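Local coordinates for folylpolyglutamate synthase (FolC) (Helicobacter pylori, PDB 6K8C), which probably adds glutamate to dihydropteroate and to tetrahydrofolates in ATP-dependent ligase reactions of folate biosynthesis, at residues C275-L278 with I282-D285. Sequence-based numbering, arbitrary orientation.
Sequences CELL and ILID
E276 and I284 form the hydrogen-bonded antiparallel pair of a short beta hairpin at one edge of the sheet in the Mur ligase-type glutamate ligase domain. E276 N bonds I284 O at 2.9 Å, nearly straight at 171° and in the carbonyl plane. I284 N returns a bond of 2.7 Å to E276 O. L277 and L283 make the next, non-hydrogen-bonded pair. Towards the turn, L278 N makes only a weak bond to I282 O (2.9 Å), bent to 122°. At the other end a side chain takes over. D285 has CG anti to its backbone N (chi1 -168°), and OD2 receives C275 N at 2.7 Å on its anti side, from out of the carboxylate plane. The same oxygen forms a salt bridge with R238, and OD1 accepts G287 N, so both ends of the carboxylate are held. L278 CD2 crosses I284 CD1 obliquely at 3.7 Å, on the side of the sheet where I284 and E276 point. On the face of L277 and L283, L283 CD1 lies 3.7 Å from C275 C. F85 touches E276, L278 and I284, and helix 379-390 packs on L278, I282 and I284. Helix 290-303 covers C275 and L283 through L296, while strand 282-285 continues the sheet by backbone bonds to strand 373-376.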
loop_
_atom_site.group_PDB
_atom_site.type_symbol
_atom_site.label_atom_id
_atom_site.label_comp_id
_atom_site.label_asym_id
_atom_site.label_seq_id
_atom_site.Cartn_x
_atom_site.Cartn_y
_atom_site.Cartn_z
ATOM N N CYS A 275 -10.047 6.665 3.572
ATOM C CA CYS A 275 -10.949 7.676 4.118
ATOM C C CYS A 275 -11.173 8.816 3.122
ATOM O O CYS A 275 -11.054 9.999 3.450
ATOM C CB CYS A 275 -10.410 8.205 5.442
ATOM S SG CYS A 275 -11.688 8.605 6.597
ATOM N N GLU A 276 -11.497 8.448 1.889
ATOM C CA GLU A 276 -11.542 9.387 0.776
ATOM C C GLU A 276 -12.985 9.657 0.368
ATOM O O GLU A 276 -13.741 8.723 0.087
ATOM C CB GLU A 276 -10.756 8.848 -0.418
ATOM C CG GLU A 276 -10.757 9.786 -1.623
ATOM C CD GLU A 276 -9.434 9.784 -2.354
ATOM O OE1 GLU A 276 -9.431 10.039 -3.575
ATOM O OE2 GLU A 276 -8.395 9.530 -1.707
ATOM N N LEU A 277 -13.359 10.932 0.339
ATOM C CA LEU A 277 -14.679 11.343 -0.130
ATOM C C LEU A 277 -14.627 11.446 -1.645
ATOM O O LEU A 277 -14.176 12.454 -2.192
ATOM C CB LEU A 277 -15.086 12.672 0.496
ATOM C CG LEU A 277 -16.074 12.681 1.662
ATOM C CD1 LEU A 277 -16.537 14.102 1.934
ATOM C CD2 LEU A 277 -17.263 11.768 1.405
ATOM N N LEU A 278 -15.072 10.391 -2.333
ATOM C CA LEU A 278 -15.143 10.441 -3.792
ATOM C C LEU A 278 -16.152 11.479 -4.260
ATOM O O LEU A 278 -15.943 12.141 -5.282
ATOM C CB LEU A 278 -15.507 9.062 -4.346
ATOM C CG LEU A 278 -15.615 8.923 -5.867
ATOM C CD1 LEU A 278 -14.246 9.044 -6.515
ATOM C CD2 LEU A 278 -16.268 7.602 -6.240
ATOM N N ILE A 282 -20.317 9.697 -1.124
ATOM C CA ILE A 282 -19.599 8.430 -1.230
ATOM C C ILE A 282 -18.244 8.570 -0.542
ATOM O O ILE A 282 -17.391 9.351 -0.985
ATOM C CB ILE A 282 -19.429 7.970 -2.683
ATOM C CG1 ILE A 282 -20.793 7.762 -3.343
ATOM C CG2 ILE A 282 -18.649 6.661 -2.740
ATOM C CD1 ILE A 282 -20.696 7.517 -4.833
ATOM N N LEU A 283 -18.055 7.823 0.540
ATOM C CA LEU A 283 -16.771 7.662 1.200
ATOM C C LEU A 283 -16.180 6.321 0.777
ATOM O O LEU A 283 -16.890 5.312 0.727
ATOM C CB LEU A 283 -16.952 7.733 2.723
ATOM C CG LEU A 283 -15.750 7.662 3.669
ATOM C CD1 LEU A 283 -14.868 8.901 3.534
ATOM C CD2 LEU A 283 -16.248 7.509 5.097
ATOM N N ILE A 284 -14.886 6.312 0.453
ATOM C CA ILE A 284 -14.215 5.131 -0.083
ATOM C C ILE A 284 -12.988 4.823 0.767
ATOM O O ILE A 284 -12.224 5.728 1.120
ATOM C CB ILE A 284 -13.808 5.329 -1.560
ATOM C CG1 ILE A 284 -15.041 5.330 -2.460
ATOM C CG2 ILE A 284 -12.847 4.236 -2.002
ATOM C CD1 ILE A 284 -14.720 5.105 -3.930
ATOM N N ASP A 285 -12.789 3.544 1.079
ATOM C CA ASP A 285 -11.622 3.132 1.848
ATOM C C ASP A 285 -11.261 1.703 1.482
ATOM O O ASP A 285 -12.127 0.823 1.476
ATOM C CB ASP A 285 -11.875 3.259 3.354
ATOM C CG ASP A 285 -10.603 3.112 4.167
ATOM O OD1 ASP A 285 -10.131 1.965 4.318
ATOM O OD2 ASP A 285 -10.077 4.140 4.641
#